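Local atomic coordinates of NS1 (Human bocavirus, PDB entry 4KW3), a protein that probably binds and nicks the viral replication origin through this N-terminal nuclease domain, starting rolling-circle replication of the parvoviral genome. Residues 18-23 against 140-145; 133-138 against 179-184. All blocks are in the same frame, centred on the assembly; numbering follows the deposited sequence.

Contact 1. Residues 18-23 against 140-145; sequences YVFKFP and LILAEI
The central sheet of the origin-binding nuclease domain packs here against helix 134-149, illustrating how a helix is seated on a sheet by apolar side chains, with no hydrogen bond between the two segments. F20 is the main contributor. The bond from CA to CB already points to the helix, and CG, anti to the backbone N (chi1 163°), carries the ring on. There I141 meets it tip to tip: CG2 of I141, itself anti to its backbone N, lies over one face of the F20 ring, 3.8 Å from the centroid, as a CH-pi contact offset toward the rim, while I141 CD1 lies beside F20 CB and CD1, at the ring's attachment. One turn on, I145 CD1 reaches F20 CZ at 3.7 Å.

In this HUH-class nuclease domain F20 pairs through its backbone with C116 of strand 114-122, the middle residue of the predicted RCR-2 motif H115-C116-H117, whose histidines are predicted metal ligands; the side chain of V19, the residue before, touches both histidines. Beyond the strand, F22 crosses I145 obliquely, its CE2 4.0 Å from I145 CG2. P23 and L142 meet tip to tip, P23 CG 4.0 Å from L142 CD2, a methyl that also lies at the edge of the F20 ring, near its plane, 4.4 Å from F20 CE1. I141 also touches A85 of helix 74-94, and L142 touches L169 of helix 160-177.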
loop_
_atom_site.group_PDB
_atom_site.type_symbol
_atom_site.label_atom_id
_atom_site.label_comp_id
_atom_site.label_asym_id
_atom_site.label_seq_id
_atom_site.Cartn_x
_atom_site.Cartn_y
_atom_site.Cartn_z
ATOM N N TYR A 18 -2.312 10.302 2.261
ATOM C CA TYR A 18 -0.876 10.421 1.993
ATOM C C TYR A 18 -0.420 9.459 0.895
ATOM O O TYR A 18 -1.035 8.405 0.663
ATOM C CB TYR A 18 -0.060 10.124 3.251
ATOM C CG TYR A 18 -0.306 11.053 4.424
ATOM C CD1 TYR A 18 -1.338 10.816 5.324
ATOM C CD2 TYR A 18 0.521 12.146 4.650
ATOM C CE1 TYR A 18 -1.543 11.647 6.415
ATOM C CE2 TYR A 18 0.314 12.984 5.714
ATOM C CZ TYR A 18 -0.721 12.736 6.600
ATOM O OH TYR A 18 -0.924 13.599 7.669
ATOM N N VAL A 19 0.681 9.812 0.240
ATOM C CA VAL A 19 1.343 8.883 -0.655
ATOM C C VAL A 19 2.771 8.649 -0.187
ATOM O O VAL A 19 3.574 9.585 -0.084
ATOM C CB VAL A 19 1.357 9.356 -2.123
ATOM C CG1 VAL A 19 2.129 8.330 -2.978
ATOM C CG2 VAL A 19 -0.048 9.486 -2.636
ATOM N N PHE A 20 3.069 7.384 0.094
ATOM C CA PHE A 20 4.407 6.947 0.449
ATOM C C PHE A 20 5.066 6.340 -0.783
ATOM O O PHE A 20 4.470 5.503 -1.436
ATOM C CB PHE A 20 4.341 5.898 1.567
ATOM C CG PHE A 20 5.614 5.111 1.724
ATOM C CD1 PHE A 20 6.667 5.615 2.474
ATOM C CD2 PHE A 20 5.764 3.872 1.108
ATOM C CE1 PHE A 20 7.844 4.904 2.607
ATOM C CE2 PHE A 20 6.943 3.153 1.242
ATOM C CZ PHE A 20 7.982 3.667 1.999
ATOM N N LYS A 21 6.275 6.787 -1.115
ATOM C CA LYS A 21 7.074 6.213 -2.205
ATOM C C LYS A 21 8.211 5.383 -1.616
ATOM O O LYS A 21 8.999 5.898 -0.828
ATOM C CB LYS A 21 7.700 7.318 -3.051
ATOM C CG LYS A 21 7.050 7.583 -4.383
ATOM C CD LYS A 21 7.998 8.378 -5.298
ATOM C CE LYS A 21 8.122 9.859 -4.889
ATOM N NZ LYS A 21 7.286 10.791 -5.714
ATOM N N PHE A 22 8.313 4.108 -1.976
ATOM C CA PHE A 22 9.458 3.313 -1.533
ATOM C C PHE A 22 10.786 3.920 -2.063
ATOM O O PHE A 22 11.007 4.022 -3.269
ATOM C CB PHE A 22 9.300 1.857 -1.977
ATOM C CG PHE A 22 10.226 0.920 -1.276
ATOM C CD1 PHE A 22 11.509 0.718 -1.741
ATOM C CD2 PHE A 22 9.820 0.254 -0.135
ATOM C CE1 PHE A 22 12.367 -0.134 -1.077
ATOM C CE2 PHE A 22 10.674 -0.602 0.527
ATOM C CZ PHE A 22 11.949 -0.793 0.054
ATOM N N PRO A 23 11.682 4.331 -1.162
ATOM C CA PRO A 23 12.814 5.129 -1.653
ATOM C C PRO A 23 13.958 4.324 -2.302
ATOM O O PRO A 23 15.110 4.430 -1.871
ATOM C CB PRO A 23 13.302 5.849 -0.393
ATOM C CG PRO A 23 12.799 5.006 0.789
ATOM C CD PRO A 23 11.809 3.985 0.265
ATOM N N LEU A 140 8.287 6.531 10.765
ATOM C CA LEU A 140 7.592 5.396 11.320
ATOM C C LEU A 140 7.420 4.288 10.266
ATOM O O LEU A 140 7.545 3.102 10.578
ATOM C CB LEU A 140 6.236 5.838 11.849
ATOM C CG LEU A 140 6.248 6.825 13.017
ATOM C CD1 LEU A 140 4.814 7.218 13.370
ATOM C CD2 LEU A 140 6.935 6.217 14.203
ATOM N N ILE A 141 7.121 4.675 9.026
ATOM C CA ILE A 141 6.937 3.697 7.955
ATOM C C ILE A 141 8.241 2.988 7.703
ATOM O O ILE A 141 8.270 1.763 7.596
ATOM C CB ILE A 141 6.443 4.323 6.645
ATOM C CG1 ILE A 141 4.951 4.644 6.744
ATOM C CG2 ILE A 141 6.686 3.383 5.466
ATOM C CD1 ILE A 141 4.423 5.517 5.606
ATOM N N LEU A 142 9.317 3.766 7.607
ATOM C CA LEU A 142 10.647 3.217 7.366
ATOM C C LEU A 142 11.085 2.276 8.490
ATOM O O LEU A 142 11.695 1.236 8.227
ATOM C CB LEU A 142 11.674 4.331 7.151
ATOM C CG LEU A 142 11.512 5.132 5.850
ATOM C CD1 LEU A 142 12.384 6.405 5.845
ATOM C CD2 LEU A 142 11.752 4.279 4.591
ATOM N N ALA A 143 10.768 2.633 9.733
ATOM C CA ALA A 143 11.117 1.791 10.879
ATOM C C ALA A 143 10.513 0.386 10.729
ATOM O O ALA A 143 11.195 -0.608 10.991
ATOM C CB ALA A 143 10.705 2.433 12.186
ATOM N N GLU A 144 9.247 0.315 10.308
ATOM C CA GLU A 144 8.567 -0.963 10.085
ATOM C C GLU A 144 9.170 -1.810 8.953
ATOM O O GLU A 144 9.360 -3.019 9.109
ATOM C CB GLU A 144 7.086 -0.745 9.788
ATOM C CG GLU A 144 6.288 -0.326 10.972
ATOM C CD GLU A 144 6.033 -1.461 11.949
ATOM O OE1 GLU A 144 6.320 -2.634 11.607
ATOM O OE2 GLU A 144 5.546 -1.167 13.065
ATOM N N ILE A 145 9.455 -1.164 7.827
ATOM C CA ILE A 145 10.092 -1.803 6.689
ATOM C C ILE A 145 11.474 -2.350 7.065
ATOM O O ILE A 145 11.775 -3.518 6.838
ATOM C CB ILE A 145 10.257 -0.802 5.530
ATOM C CG1 ILE A 145 8.891 -0.375 4.989
ATOM C CG2 ILE A 145 11.118 -1.397 4.434
ATOM C CD1 ILE A 145 8.947 0.721 3.945
#

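Contact 2. Residues 133-138 against 179-184; sequences SCAQFY and GVTGGN
Apolar and van der Waals packing does most of the work where the first turn of helix 134-149 meets the loop that joins helix 160-177 to strand 185-191. The methyl of A135 sits against the backbone of G179, CB to CA 3.4 Å. G179, with its positive phi, is the C-prime residue of the Schellman motif that ends helix 160-177, and the methyl of A135 therefore packs on bare backbone. T181 turns its methyl to the helix: CG2 lies 3.6 Å from A135 CA. The Y138 ring, CG anti to the backbone N (chi1 -170°), crosses T181 obliquely and runs beside N184, ring and amide planes 26° apart, with N184 CB 3.5 Å from Y138 OH.

The clear hydrogen bonds lie within the loop. T181 to N184 form a type I' beta turn, in which T181 O accepts from N184 N at 3.0 Å and, on a lone pair in the carbonyl plane, from N184 ND2 at 2.9 Å. T181 OG1, in the crowded position between backbone N and carbonyl carbon (chi1 70°), takes the N-H of G183 at 3.1 Å, an ST turn.

T181 O and OG1 are thus spent on shaping the turn, and the T181 methyl packs on the helix; the loop's conformation is held largely from within, while the join to the helix rests mainly on apolar and van der Waals contact.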
loop_
_atom_site.group_PDB
_atom_site.type_symbol
_atom_site.label_atom_id
_atom_site.label_comp_id
_atom_site.label_asym_id
_atom_site.label_seq_id
_atom_site.Cartn_x
_atom_site.Cartn_y
_atom_site.Cartn_z
ATOM N N SER A 133 3.142 16.436 9.533
ATOM C CA SER A 133 3.410 15.127 10.097
ATOM C C SER A 133 4.034 14.193 9.087
ATOM O O SER A 133 4.344 13.063 9.428
ATOM C CB SER A 133 2.159 14.492 10.683
ATOM O OG SER A 133 1.661 15.290 11.728
ATOM N N CYS A 134 4.206 14.660 7.852
ATOM C CA CYS A 134 4.811 13.846 6.808
ATOM C C CYS A 134 6.139 13.169 7.183
ATOM O O CYS A 134 6.290 11.971 6.990
ATOM C CB CYS A 134 4.976 14.630 5.504
ATOM S SG CYS A 134 3.489 14.705 4.508
ATOM N N ALA A 135 7.105 13.924 7.696
ATOM C CA ALA A 135 8.413 13.338 8.004
ATOM C C ALA A 135 8.330 12.274 9.105
ATOM O O ALA A 135 8.934 11.199 9.007
ATOM C CB ALA A 135 9.417 14.421 8.369
ATOM N N GLN A 136 7.568 12.586 10.144
ATOM C CA GLN A 136 7.347 11.673 11.244
ATOM C C GLN A 136 6.717 10.380 10.725
ATOM O O GLN A 136 7.165 9.282 11.060
ATOM C CB GLN A 136 6.446 12.349 12.277
ATOM C CG GLN A 136 6.068 11.519 13.476
ATOM C CD GLN A 136 4.921 12.129 14.273
ATOM O OE1 GLN A 136 4.263 13.072 13.825
ATOM N NE2 GLN A 136 4.705 11.617 15.481
ATOM N N PHE A 137 5.687 10.529 9.895
ATOM C CA PHE A 137 4.962 9.406 9.323
ATOM C C PHE A 137 5.924 8.578 8.476
ATOM O O PHE A 137 5.960 7.350 8.583
ATOM C CB PHE A 137 3.786 9.910 8.481
ATOM C CG PHE A 137 2.706 8.879 8.242
ATOM C CD1 PHE A 137 2.871 7.555 8.646
ATOM C CD2 PHE A 137 1.521 9.238 7.607
ATOM C CE1 PHE A 137 1.871 6.605 8.429
ATOM C CE2 PHE A 137 0.531 8.298 7.371
ATOM C CZ PHE A 137 0.700 6.978 7.790
ATOM N N TYR A 138 6.700 9.267 7.645
ATOM C CA TYR A 138 7.735 8.659 6.813
ATOM C C TYR A 138 8.700 7.813 7.649
ATOM O O TYR A 138 9.042 6.689 7.267
ATOM C CB TYR A 138 8.520 9.747 6.082
ATOM C CG TYR A 138 9.461 9.250 4.998
ATOM C CD1 TYR A 138 9.043 8.318 4.050
ATOM C CD2 TYR A 138 10.762 9.742 4.902
ATOM C CE1 TYR A 138 9.905 7.874 3.044
ATOM C CE2 TYR A 138 11.622 9.309 3.917
ATOM C CZ TYR A 138 11.195 8.371 2.993
ATOM O OH TYR A 138 12.065 7.954 2.018
ATOM N N GLY A 179 13.257 15.753 9.585
ATOM C CA GLY A 179 12.209 16.397 8.818
ATOM C C GLY A 179 12.363 16.420 7.315
ATOM O O GLY A 179 11.614 17.100 6.618
ATOM N N VAL A 180 13.303 15.647 6.801
ATOM C CA VAL A 180 13.442 15.510 5.361
ATOM C C VAL A 180 12.813 14.197 4.881
ATOM O O VAL A 180 13.052 13.147 5.468
ATOM C CB VAL A 180 14.928 15.538 4.970
ATOM C CG1 VAL A 180 15.095 15.372 3.463
ATOM C CG2 VAL A 180 15.550 16.825 5.447
ATOM N N THR A 181 12.014 14.261 3.814
ATOM C CA THR A 181 11.369 13.069 3.248
ATOM C C THR A 181 11.816 12.768 1.824
ATOM O O THR A 181 11.480 11.714 1.273
ATOM C CB THR A 181 9.852 13.218 3.161
ATOM O OG1 THR A 181 9.541 14.191 2.152
ATOM C CG2 THR A 181 9.274 13.644 4.482
ATOM N N GLY A 182 12.516 13.717 1.212
ATOM C CA GLY A 182 12.945 13.579 -0.163
ATOM C C GLY A 182 11.802 13.530 -1.153
ATOM O O GLY A 182 11.992 13.109 -2.283
ATOM N N GLY A 183 10.614 13.963 -0.740
ATOM C CA GLY A 183 9.443 13.878 -1.598
ATOM C C GLY A 183 8.738 12.528 -1.590
ATOM O O GLY A 183 7.763 12.330 -2.309
ATOM N N ASN A 184 9.232 11.605 -0.770
ATOM C CA ASN A 184 8.716 10.240 -0.702
ATOM C C ASN A 184 7.587 10.058 0.293
ATOM O O ASN A 184 7.113 8.946 0.517
ATOM C CB ASN A 184 9.847 9.279 -0.374
ATOM C CG ASN A 184 10.966 9.381 -1.358
ATOM O OD1 ASN A 184 10.787 9.085 -2.533
ATOM N ND2 ASN A 184 12.120 9.827 -0.900
#

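How the contacts relate
Starting from the N terminus, the chain first lays down 18-23 at the end of strand 15-21, which lies between strands 114-122 and 185-191 in the sheet, then passes through helices and two strands before helix 134-149 supplies 133-138 and 140-145. Contact 1 closes the long loop from 18-23 to 140-145; contact 2 starts at 133-138, before that loop is closed, and ends at 179-184, after it, so the two cross. Successive turns of one helix thereby join strand 15-21 and the loop leading into strand 185-191. The contacts also touch directly: K21 N probably donates a hydrogen bond to N184 O (2.8 Å), next to the start of strand 185-191, and the rings of F20 and Y138 pack together.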